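Long-range contacts in uncharacterized protein (Streptococcus pneumoniae, PDB 3LFT), which probably serves as the substrate-binding protein of an ABC transporter and binds L-tryptophan in its ligand pocket: residues G6-V11 with M42-D47; L27-Y32 with T243-V248; K134-L139 with A161-E166; G227-V232 with K273-E278. All blocks are in the same frame, centred on the assembly; numbering follows the deposited sequence. Where two conformers were deposited one is given.

Contact 1 of 4, residues G6-V11 with M42-D47; sequences GVLQFV and MNSEGD
The carbonyl oxygen of F10 takes two bonds from the turn after strand 37-43: the hydroxyl of S44 donates through OG to F10 O at 2.8 Å, and the amide G46 N reaches the same oxygen at 2.8 Å with a straight N-H (165°). S44 OG lies between its own backbone N and carbonyl carbon (chi1 47°), which brings it to F10. The F10 ring then covers the turn, with G46 CA over one face, 3.9 Å from the centroid and offset toward the rim, a CH-pi contact. V11 packs on the same turn, its CG2 3.5 Å from G46 N.

Behind this lies a parallel ladder: M42 N bonds to V7 O, Q9 N to M42 O, and S44 N to Q9 O, the last at 3.0 Å. A type I' turn from S44 to D47 follows. N43 shapes its entry as an Asx turn, OD1 accepting from E45 N at 2.8 Å in the carbonyl plane. Q9 is pinned on the same face as N43; its NE2 donates to V11 O at 3.0 Å and also to D17 of helix 14-29. At the far end D47 caps helix 48-58 through S49 N.

These are the C-terminal ends of strands 3-9 and 37-43 of a beta-alpha-beta unit, where the loops follow, and the F10 side chain lies about 6 Å from the bound tryptophan. The doubly held carbonyl probably steadies the backbone near the pocket.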
loop_
_atom_site.group_PDB
_atom_site.type_symbol
_atom_site.label_atom_id
_atom_site.label_comp_id
_atom_site.label_asym_id
_atom_site.label_seq_id
_atom_site.Cartn_x
_atom_site.Cartn_y
_atom_site.Cartn_z
ATOM N N GLY A 6 4.432 -17.619 10.332
ATOM C CA GLY A 6 4.755 -17.570 8.917
ATOM C C GLY A 6 4.410 -16.196 8.377
ATOM O O GLY A 6 3.401 -15.599 8.774
ATOM N N VAL A 7 5.258 -15.688 7.490
ATOM C CA VAL A 7 5.057 -14.356 6.884
ATOM C C VAL A 7 5.156 -14.480 5.374
ATOM O O VAL A 7 6.149 -15.006 4.854
ATOM C CB VAL A 7 6.101 -13.353 7.380
ATOM C CG1 VAL A 7 5.958 -11.994 6.685
ATOM C CG2 VAL A 7 6.023 -13.171 8.889
ATOM N N LEU A 8 4.114 -14.023 4.676
ATOM C CA LEU A 8 4.119 -13.982 3.214
ATOM C C LEU A 8 4.109 -12.524 2.794
ATOM O O LEU A 8 3.144 -11.797 3.060
ATOM C CB LEU A 8 2.901 -14.721 2.622
ATOM C CG LEU A 8 2.802 -14.706 1.089
ATOM C CD1 LEU A 8 3.979 -15.443 0.440
ATOM C CD2 LEU A 8 1.468 -15.307 0.638
ATOM N N GLN A 9 5.205 -12.092 2.170
ATOM C CA GLN A 9 5.260 -10.768 1.575
ATOM C C GLN A 9 4.892 -10.916 0.096
ATOM O O GLN A 9 5.444 -11.744 -0.611
ATOM C CB GLN A 9 6.647 -10.177 1.761
ATOM C CG GLN A 9 6.755 -8.758 1.195
ATOM C CD GLN A 9 8.070 -8.108 1.560
ATOM O OE1 GLN A 9 8.593 -8.282 2.663
ATOM N NE2 GLN A 9 8.606 -7.330 0.617
ATOM N N PHE A 10 3.950 -10.098 -0.370
ATOM C CA PHE A 10 3.410 -10.320 -1.705
ATOM C C PHE A 10 4.482 -10.165 -2.784
ATOM O O PHE A 10 4.538 -10.968 -3.711
ATOM C CB PHE A 10 2.231 -9.380 -1.996
ATOM C CG PHE A 10 1.732 -9.453 -3.419
ATOM C CD1 PHE A 10 1.385 -10.677 -4.002
ATOM C CD2 PHE A 10 1.627 -8.294 -4.183
ATOM C CE1 PHE A 10 0.937 -10.735 -5.303
ATOM C CE2 PHE A 10 1.184 -8.344 -5.502
ATOM C CZ PHE A 10 0.837 -9.564 -6.064
ATOM N N VAL A 11 5.327 -9.139 -2.674
ATOM C CA VAL A 11 6.287 -8.802 -3.717
ATOM C C VAL A 11 7.338 -7.923 -3.075
ATOM O O VAL A 11 7.128 -7.352 -2.010
ATOM C CB VAL A 11 5.577 -8.046 -4.898
ATOM C CG1 VAL A 11 5.090 -6.656 -4.475
ATOM C CG2 VAL A 11 6.438 -7.929 -6.137
HETATM N N MSE A 42 8.485 -15.835 3.494
HETATM C CA MSE A 42 8.427 -16.148 2.075
HETATM C C MSE A 42 7.967 -14.925 1.288
HETATM O O MSE A 42 7.196 -14.114 1.800
HETATM C CB MSE A 42 7.453 -17.303 1.816
HETATM C CG MSE A 42 7.708 -18.548 2.662
HETATM SE SE MSE A 42 6.712 -20.083 2.007
HETATM C CE MSE A 42 7.955 -20.580 0.594
ATOM N N ASN A 43 8.429 -14.814 0.045
ATOM C CA ASN A 43 8.063 -13.705 -0.833
ATOM C C ASN A 43 7.546 -14.289 -2.152
ATOM O O ASN A 43 8.247 -15.027 -2.844
ATOM C CB ASN A 43 9.295 -12.820 -1.071
ATOM C CG ASN A 43 8.964 -11.527 -1.782
ATOM O OD1 ASN A 43 8.144 -11.503 -2.689
ATOM N ND2 ASN A 43 9.620 -10.438 -1.371
ATOM N N SER A 44 6.287 -14.004 -2.462
ATOM C CA SER A 44 5.646 -14.529 -3.673
ATOM C C SER A 44 6.005 -13.774 -4.966
ATOM O O SER A 44 5.562 -14.186 -6.055
ATOM C CB SER A 44 4.137 -14.654 -3.487
ATOM O OG SER A 44 3.595 -13.471 -2.924
ATOM N N GLU A 45 6.826 -12.721 -4.860
ATOM C CA GLU A 45 7.401 -12.103 -6.061
ATOM C C GLU A 45 6.320 -11.566 -7.010
ATOM O O GLU A 45 6.502 -11.548 -8.228
ATOM C CB GLU A 45 8.271 -13.125 -6.826
ATOM C CG GLU A 45 9.283 -13.898 -5.987
ATOM C CD GLU A 45 10.345 -12.995 -5.422
ATOM O OE1 GLU A 45 10.056 -11.793 -5.277
ATOM O OE2 GLU A 45 11.457 -13.481 -5.126
ATOM N N GLY A 46 5.179 -11.160 -6.463
ATOM C CA GLY A 46 4.080 -10.639 -7.276
ATOM C C GLY A 46 3.351 -11.661 -8.128
ATOM O O GLY A 46 2.556 -11.295 -8.986
ATOM N N ASP A 47 3.619 -12.937 -7.882
ATOM C CA ASP A 47 3.121 -14.017 -8.732
ATOM C C ASP A 47 1.990 -14.747 -8.006
ATOM O O ASP A 47 2.211 -15.372 -6.957
ATOM C CB ASP A 47 4.291 -14.966 -9.047
ATOM C CG ASP A 47 3.920 -16.101 -9.994
ATOM O OD1 ASP A 47 2.723 -16.432 -10.139
ATOM O OD2 ASP A 47 4.853 -16.666 -10.602
#

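Contact 2 of 4, residues L27-Y32 with T243-V248; sequences LAEEGY and TGKMIV
K245 NZ is gripped by two carboxylates, E29 and E30, where helix 14-29 runs out. E30 OE2 lies 2.7 Å from K245 NZ and E29 OE1 3.1 Å from the same nitrogen, so the ammonium group joins both acids in one salt-bridge network. The two glutamates arrive differently: E29 runs out extended, whereas E30 folds back at chi2 (-56°) and crosses the lysine chain at about a right angle. K245 is straight as far as CE and turns only at chi4 (-66°), which swings NZ to the acids. With two negative groups around it, the amine probably stays protonated.

Beneath the charges the contact is apolar. V248 pushes both methyls into the other segment: CG2 lies 3.8 Å from L27 CD2 and 3.8 Å from E30 CB, while CG1 meets Y32 CE2 at 3.7 Å. L27 CD2 also touches I247 CG2 at 3.8 Å, and the L27 and V248 side chains slide past each other in opposite directions. G244 lets the backbones close to 5.0 Å between its CA and that of L27. G31, at positive phi, ends the first helix in a Schellman motif and turns the chain so that Y32 comes back to V248; Y32 OH bonds K252 NZ.

The two helices lie side by side on the parallel sheet, helix 14-29 over strand 3-9 and helix 236-251 over strands 65-69, 86-89 and 110-115.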
loop_
_atom_site.group_PDB
_atom_site.type_symbol
_atom_site.label_atom_id
_atom_site.label_comp_id
_atom_site.label_asym_id
_atom_site.label_seq_id
_atom_site.Cartn_x
_atom_site.Cartn_y
_atom_site.Cartn_z
ATOM N N LEU A 27 7.747 -6.788 17.011
ATOM C CA LEU A 27 7.971 -8.069 17.699
ATOM C C LEU A 27 9.100 -7.997 18.716
ATOM O O LEU A 27 8.957 -8.449 19.846
ATOM C CB LEU A 27 8.300 -9.178 16.700
ATOM C CG LEU A 27 7.140 -9.617 15.810
ATOM C CD1 LEU A 27 7.669 -10.473 14.677
ATOM C CD2 LEU A 27 6.120 -10.370 16.639
ATOM N N ALA A 28 10.231 -7.438 18.300
ATOM C CA ALA A 28 11.404 -7.379 19.161
ATOM C C ALA A 28 11.145 -6.533 20.410
ATOM O O ALA A 28 11.591 -6.882 21.512
ATOM C CB ALA A 28 12.586 -6.854 18.380
ATOM N N GLU A 29 10.403 -5.438 20.258
ATOM C CA GLU A 29 10.077 -4.556 21.385
ATOM C C GLU A 29 9.296 -5.300 22.476
ATOM O O GLU A 29 9.399 -4.982 23.659
ATOM C CB GLU A 29 9.300 -3.336 20.861
ATOM C CG GLU A 29 8.955 -2.264 21.881
ATOM C CD GLU A 29 8.066 -1.181 21.283
ATOM O OE1 GLU A 29 7.412 -0.455 22.053
ATOM O OE2 GLU A 29 8.009 -1.057 20.042
ATOM N N GLU A 30 8.534 -6.303 22.057
ATOM C CA GLU A 30 7.728 -7.118 22.970
ATOM C C GLU A 30 8.461 -8.369 23.464
ATOM O O GLU A 30 7.888 -9.177 24.201
ATOM C CB GLU A 30 6.399 -7.509 22.300
ATOM C CG GLU A 30 5.494 -6.335 21.910
ATOM C CD GLU A 30 5.162 -5.445 23.090
ATOM O OE1 GLU A 30 5.013 -5.960 24.218
ATOM O OE2 GLU A 30 5.059 -4.224 22.877
ATOM N N GLY A 31 9.719 -8.530 23.061
ATOM C CA GLY A 31 10.529 -9.686 23.477
ATOM C C GLY A 31 10.582 -10.838 22.490
ATOM O O GLY A 31 11.270 -11.838 22.732
ATOM N N TYR A 32 9.848 -10.715 21.391
ATOM C CA TYR A 32 9.802 -11.775 20.396
ATOM C C TYR A 32 10.926 -11.569 19.382
ATOM O O TYR A 32 10.755 -10.948 18.333
ATOM C CB TYR A 32 8.410 -11.877 19.762
ATOM C CG TYR A 32 7.339 -12.303 20.750
ATOM C CD1 TYR A 32 6.891 -13.625 20.800
ATOM C CD2 TYR A 32 6.796 -11.388 21.659
ATOM C CE1 TYR A 32 5.907 -14.007 21.717
ATOM C CE2 TYR A 32 5.825 -11.763 22.573
ATOM C CZ TYR A 32 5.382 -13.068 22.598
ATOM O OH TYR A 32 4.413 -13.442 23.510
ATOM N N THR A 243 1.540 -3.695 13.174
ATOM C CA THR A 243 1.268 -5.076 12.822
ATOM C C THR A 243 2.006 -6.004 13.789
ATOM O O THR A 243 1.434 -6.988 14.271
ATOM C CB THR A 243 1.707 -5.382 11.390
ATOM O OG1 THR A 243 1.018 -4.531 10.463
ATOM C CG2 THR A 243 1.421 -6.830 11.026
ATOM N N GLY A 244 3.276 -5.699 14.072
ATOM C CA GLY A 244 4.034 -6.500 15.053
ATOM C C GLY A 244 3.322 -6.600 16.386
ATOM O O GLY A 244 3.244 -7.681 16.998
ATOM N N LYS A 245 2.833 -5.472 16.873
ATOM C CA LYS A 245 2.122 -5.486 18.133
ATOM C C LYS A 245 0.845 -6.290 18.106
ATOM O O LYS A 245 0.532 -6.963 19.092
ATOM C CB LYS A 245 1.892 -4.069 18.623
ATOM C CG LYS A 245 3.225 -3.468 19.048
ATOM C CD LYS A 245 3.138 -2.044 19.525
ATOM C CE LYS A 245 4.527 -1.551 19.912
ATOM N NZ LYS A 245 5.090 -2.268 21.089
HETATM N N MSE A 246 0.108 -6.277 16.996
HETATM C CA MSE A 246 -1.103 -7.113 16.874
HETATM C C MSE A 246 -0.744 -8.591 16.779
HETATM O O MSE A 246 -1.472 -9.414 17.337
HETATM C CB MSE A 246 -1.968 -6.684 15.686
HETATM C CG MSE A 246 -2.514 -5.274 15.878
HETATM SE SE MSE A 246 -3.810 -4.795 14.536
HETATM C CE MSE A 246 -5.304 -5.831 15.214
ATOM N N ILE A 247 0.368 -8.933 16.131
ATOM C CA ILE A 247 0.806 -10.323 16.112
ATOM C C ILE A 247 1.005 -10.793 17.553
ATOM O O ILE A 247 0.574 -11.893 17.908
ATOM C CB ILE A 247 2.118 -10.447 15.330
ATOM C CG1 ILE A 247 1.864 -10.226 13.835
ATOM C CG2 ILE A 247 2.746 -11.814 15.550
ATOM C CD1 ILE A 247 3.153 -9.986 13.041
ATOM N N VAL A 248 1.662 -9.978 18.376
ATOM C CA VAL A 248 1.901 -10.358 19.759
ATOM C C VAL A 248 0.583 -10.508 20.508
ATOM O O VAL A 248 0.414 -11.461 21.286
ATOM C CB VAL A 248 2.837 -9.348 20.442
ATOM C CG1 VAL A 248 2.911 -9.580 21.950
ATOM C CG2 VAL A 248 4.231 -9.446 19.810
#

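Contact 3 of 4, residues K134-L139 with A161-E166; sequences KTIGAL and AGLTVE
Four backbone hydrogen bonds join strand 135-139 to strand 164-166, running T164 N to K134 O, I136 N to T164 O, E166 N to I136 O and A138 N to E166 O. The shortest is I136 N to T164 O at 2.7 Å, with an N-H...O angle of 172°. The register pairs T135 with T164, I136 with V165 and G137 with E166, all parallel. Between the bonds the CA-H groups of T135, V165 and G137 point at carbonyl oxygens, V165 CA approaching I136 O at 3.3 Å.

Apolar contacts are confined to the face that carries I136 and V165. I136 CD1 meets L163 CD1 at 3.6 Å, the two chains crossing obliquely; chi2 of I136 (163°) extends CD1 toward the leucine. A138 CB packs against V165 CG1 at 3.9 Å. F154 and A158 of helix 145-160 cover this face, V165 touching both.

At the start of the strands, water 1 donates to K134 O at 2.9 Å; its 2.5 Å separation from T164 OG1 is unusually short, so a bridge is doubtful. Toward the inner strand 189-192, away from 164-166, D188 OD2 accepts from K134 N and T135 N.

G162 ends helix 145-160 in a Schellman motif. Two parallel strands joined through that helix make a beta-alpha-beta crossover, here at the edge of the four-stranded parallel sheet of the second lobe, as in periplasmic-binding-protein folds.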
loop_
_atom_site.group_PDB
_atom_site.type_symbol
_atom_site.label_atom_id
_atom_site.label_comp_id
_atom_site.label_asym_id
_atom_site.label_seq_id
_atom_site.Cartn_x
_atom_site.Cartn_y
_atom_site.Cartn_z
ATOM N N LYS A 134 -5.969 19.704 -15.084
ATOM C CA LYS A 134 -7.416 19.572 -15.278
ATOM C C LYS A 134 -7.888 18.113 -15.320
ATOM O O LYS A 134 -8.934 17.754 -14.763
ATOM C CB LYS A 134 -7.834 20.294 -16.561
ATOM C CG LYS A 134 -7.521 21.787 -16.552
ATOM C CD LYS A 134 -7.775 22.404 -17.914
ATOM C CE LYS A 134 -7.383 23.868 -17.944
ATOM N NZ LYS A 134 -7.576 24.421 -19.306
ATOM N N THR A 135 -7.097 17.277 -15.983
ATOM C CA THR A 135 -7.417 15.863 -16.153
ATOM C C THR A 135 -6.318 15.015 -15.523
ATOM O O THR A 135 -5.130 15.242 -15.757
ATOM C CB THR A 135 -7.598 15.485 -17.646
ATOM O OG1 THR A 135 -8.533 16.383 -18.262
ATOM C CG2 THR A 135 -8.096 14.037 -17.804
ATOM N N ILE A 136 -6.733 14.042 -14.729
ATOM C CA ILE A 136 -5.820 13.115 -14.080
ATOM C C ILE A 136 -5.987 11.721 -14.672
ATOM O O ILE A 136 -7.112 11.256 -14.852
ATOM C CB ILE A 136 -6.139 13.036 -12.576
ATOM C CG1 ILE A 136 -5.905 14.399 -11.925
ATOM C CG2 ILE A 136 -5.289 11.974 -11.902
ATOM C CD1 ILE A 136 -6.546 14.566 -10.575
ATOM N N GLY A 137 -4.880 11.048 -14.951
ATOM C CA GLY A 137 -4.926 9.635 -15.338
ATOM C C GLY A 137 -4.598 8.782 -14.123
ATOM O O GLY A 137 -3.526 8.932 -13.531
ATOM N N ALA A 138 -5.511 7.889 -13.752
ATOM C CA ALA A 138 -5.308 6.956 -12.649
ATOM C C ALA A 138 -4.678 5.686 -13.221
ATOM O O ALA A 138 -5.325 4.989 -13.994
ATOM C CB ALA A 138 -6.661 6.639 -11.962
ATOM N N LEU A 139 -3.418 5.421 -12.876
ATOM C CA LEU A 139 -2.691 4.215 -13.306
ATOM C C LEU A 139 -2.678 3.216 -12.154
ATOM O O LEU A 139 -2.194 3.526 -11.076
ATOM C CB LEU A 139 -1.269 4.605 -13.700
ATOM C CG LEU A 139 -0.335 3.456 -14.085
ATOM C CD1 LEU A 139 -0.802 2.798 -15.377
ATOM C CD2 LEU A 139 1.081 3.965 -14.223
ATOM N N ALA A 161 -13.885 18.578 -6.654
ATOM C CA ALA A 161 -12.896 19.649 -6.702
ATOM C C ALA A 161 -12.695 20.183 -8.119
ATOM O O ALA A 161 -11.833 21.034 -8.350
ATOM C CB ALA A 161 -11.573 19.178 -6.114
ATOM N N GLY A 162 -13.489 19.681 -9.061
ATOM C CA GLY A 162 -13.487 20.187 -10.420
ATOM C C GLY A 162 -12.449 19.590 -11.343
ATOM O O GLY A 162 -12.128 20.177 -12.378
ATOM N N LEU A 163 -11.948 18.412 -10.979
ATOM C CA LEU A 163 -11.003 17.675 -11.806
ATOM C C LEU A 163 -11.704 16.513 -12.500
ATOM O O LEU A 163 -12.785 16.097 -12.088
ATOM C CB LEU A 163 -9.864 17.133 -10.938
ATOM C CG LEU A 163 -8.987 18.190 -10.269
ATOM C CD1 LEU A 163 -8.129 17.552 -9.202
ATOM C CD2 LEU A 163 -8.108 18.886 -11.304
ATOM N N THR A 164 -11.094 16.006 -13.566
ATOM C CA THR A 164 -11.594 14.811 -14.247
ATOM C C THR A 164 -10.569 13.692 -14.102
ATOM O O THR A 164 -9.354 13.935 -14.137
ATOM C CB THR A 164 -11.875 15.089 -15.735
ATOM O OG1 THR A 164 -12.884 16.111 -15.855
ATOM C CG2 THR A 164 -12.372 13.829 -16.462
ATOM N N VAL A 165 -11.062 12.476 -13.892
ATOM C CA VAL A 165 -10.196 11.306 -13.747
ATOM C C VAL A 165 -10.569 10.313 -14.840
ATOM O O VAL A 165 -11.744 9.942 -14.993
ATOM C CB VAL A 165 -10.334 10.628 -12.370
ATOM C CG1 VAL A 165 -9.463 9.380 -12.292
ATOM C CG2 VAL A 165 -9.986 11.586 -11.245
ATOM N N GLU A 166 -9.562 9.957 -15.631
ATOM C CA GLU A 166 -9.672 8.887 -16.619
ATOM C C GLU A 166 -8.863 7.711 -16.099
ATOM O O GLU A 166 -7.733 7.884 -15.616
ATOM C CB GLU A 166 -9.127 9.334 -17.983
ATOM C CG GLU A 166 -9.325 8.319 -19.123
ATOM C CD GLU A 166 -9.165 8.926 -20.519
ATOM O OE1 GLU A 166 -9.411 8.197 -21.504
ATOM O OE2 GLU A 166 -8.801 10.120 -20.628
HETATM O O HOH W 1 -11.706 18.279 -15.442
#

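Contact 4 of 4, residues G227-V232 with K273-E278; sequences GGLASV and KKIAQE
I275 and A276 of helix 273-278 pack on the loop leading into strand 230-233, the edge strand of a small mixed sheet, and the strand itself stays clear of the helix. The tight side belongs to L229. Its CD1 sits 3.5 Å from A276 CB and equally close to A276 CA, so the leucine tip lies against the helix backbone. CG stands anti to the backbone N (chi1 170°), and chi2 (62°) brings CD1 to the helix. L229 is buried from further sides as well, by L129 of helix 119-129 and by P215, Y217 and I281.

The looser side is I275, which is partly exposed and lies over the two glycines. Its methyl CG2 comes to 3.9 Å from G227 O and 3.8 Å from G228 O, van der Waals contacts that carry no hydrogen bond. I275 thus rests on the peptide carbonyls of G227 and G228. No polar bond crosses between the segments; the helix start is secured separately, N272 OD1 accepting from I275 N.

The two sides meet at I275 CG2, whose distance to L229 CB is 4.3 Å.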
loop_
_atom_site.group_PDB
_atom_site.type_symbol
_atom_site.label_atom_id
_atom_site.label_comp_id
_atom_site.label_asym_id
_atom_site.label_seq_id
_atom_site.Cartn_x
_atom_site.Cartn_y
_atom_site.Cartn_z
ATOM N N GLY A 227 11.182 9.767 -8.370
ATOM C CA GLY A 227 10.800 10.586 -9.525
ATOM C C GLY A 227 9.368 11.089 -9.508
ATOM O O GLY A 227 8.964 11.831 -10.412
ATOM N N GLY A 228 8.574 10.705 -8.519
ATOM C CA GLY A 228 7.251 11.313 -8.385
ATOM C C GLY A 228 7.365 12.730 -7.859
ATOM O O GLY A 228 8.392 13.102 -7.267
ATOM N N LEU A 229 6.330 13.536 -8.082
ATOM C CA LEU A 229 6.310 14.907 -7.620
ATOM C C LEU A 229 5.970 15.003 -6.133
ATOM O O LEU A 229 6.703 15.635 -5.365
ATOM C CB LEU A 229 5.314 15.711 -8.452
ATOM C CG LEU A 229 5.003 17.119 -7.918
ATOM C CD1 LEU A 229 6.246 17.992 -7.904
ATOM C CD2 LEU A 229 3.879 17.779 -8.717
ATOM N N ALA A 230 4.858 14.384 -5.733
ATOM C CA ALA A 230 4.368 14.549 -4.378
ATOM C C ALA A 230 3.240 13.571 -4.145
ATOM O O ALA A 230 2.680 12.977 -5.073
ATOM C CB ALA A 230 3.848 15.985 -4.183
ATOM N N SER A 231 2.925 13.371 -2.871
ATOM C CA SER A 231 1.744 12.627 -2.474
ATOM C C SER A 231 1.375 12.949 -1.028
ATOM O O SER A 231 1.998 13.811 -0.401
ATOM C CB SER A 231 1.926 11.116 -2.683
ATOM O OG SER A 231 0.685 10.449 -2.495
ATOM N N VAL A 232 0.378 12.236 -0.511
ATOM C CA VAL A 232 0.015 12.253 0.916
ATOM C C VAL A 232 -0.016 10.788 1.326
ATOM O O VAL A 232 -0.735 9.993 0.705
ATOM C CB VAL A 232 -1.327 12.947 1.184
ATOM C CG1 VAL A 232 -1.578 13.021 2.677
ATOM C CG2 VAL A 232 -1.331 14.353 0.545
ATOM N N LYS A 273 11.231 18.119 -3.995
ATOM C CA LYS A 273 11.510 19.509 -4.301
ATOM C C LYS A 273 12.194 19.662 -5.645
ATOM O O LYS A 273 11.815 20.539 -6.439
ATOM C CB LYS A 273 12.349 20.147 -3.187
ATOM C CG LYS A 273 12.687 21.603 -3.435
ATOM C CD LYS A 273 13.374 22.214 -2.233
ATOM C CE LYS A 273 12.377 22.969 -1.399
ATOM N NZ LYS A 273 13.045 24.053 -0.630
ATOM N N LYS A 274 13.214 18.840 -5.903
ATOM C CA LYS A 274 13.933 18.941 -7.171
ATOM C C LYS A 274 13.051 18.569 -8.355
ATOM O O LYS A 274 13.097 19.234 -9.380
ATOM C CB LYS A 274 15.227 18.116 -7.168
ATOM N N ILE A 275 12.202 17.543 -8.206
ATOM C CA ILE A 275 11.279 17.192 -9.287
ATOM C C ILE A 275 10.322 18.353 -9.559
ATOM O O ILE A 275 10.101 18.727 -10.717
ATOM C CB ILE A 275 10.525 15.869 -9.001
ATOM C CG1 ILE A 275 11.492 14.676 -9.062
ATOM C CG2 ILE A 275 9.348 15.676 -9.956
ATOM C CD1 ILE A 275 11.997 14.305 -10.466
ATOM N N ALA A 276 9.792 18.973 -8.500
ATOM C CA ALA A 276 8.930 20.151 -8.686
ATOM C C ALA A 276 9.630 21.241 -9.459
ATOM O O ALA A 276 9.099 21.746 -10.461
ATOM C CB ALA A 276 8.436 20.697 -7.346
ATOM N N GLN A 277 10.820 21.596 -8.983
ATOM C CA GLN A 277 11.564 22.706 -9.562
ATOM C C GLN A 277 11.896 22.410 -11.010
ATOM O O GLN A 277 11.776 23.306 -11.847
ATOM C CB GLN A 277 12.827 23.014 -8.750
ATOM C CG GLN A 277 12.471 23.627 -7.382
ATOM C CD GLN A 277 13.680 23.822 -6.488
ATOM O OE1 GLN A 277 14.699 23.143 -6.630
ATOM N NE2 GLN A 277 13.564 24.745 -5.544
ATOM N N GLU A 278 12.308 21.170 -11.300
ATOM C CA GLU A 278 12.640 20.765 -12.673
ATOM C C GLU A 278 11.435 20.861 -13.602
ATOM O O GLU A 278 11.604 21.081 -14.800
ATOM C CB GLU A 278 13.155 19.331 -12.732
ATOM C CG GLU A 278 14.538 19.072 -12.200
ATOM C CD GLU A 278 14.839 17.574 -12.139
ATOM O OE1 GLU A 278 14.040 16.757 -12.678
ATOM O OE2 GLU A 278 15.865 17.205 -11.541
#

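Contacts 1 and 3 have the same architecture: each pairs the two strands of a beta-alpha-beta unit at the edge of a parallel sheet, on opposite sides of the chain's centre, and both rely on backbone bonds. Contact 1, at the C-terminal ends of its strands, adds a serine and a turn gripping one carbonyl near the tryptophan, while contact 3 adds a water at the start of its strands. Contact 2 shares helix 14-29 with the unit of contact 1 but packs helix against helix, with a salt-bridge network on its outer side. Contact 4 is small and largely buried, with no hydrogen bond across it, about 18 Å between centres from contact 3. The strand of contact 4 leads into the helix of contact 2.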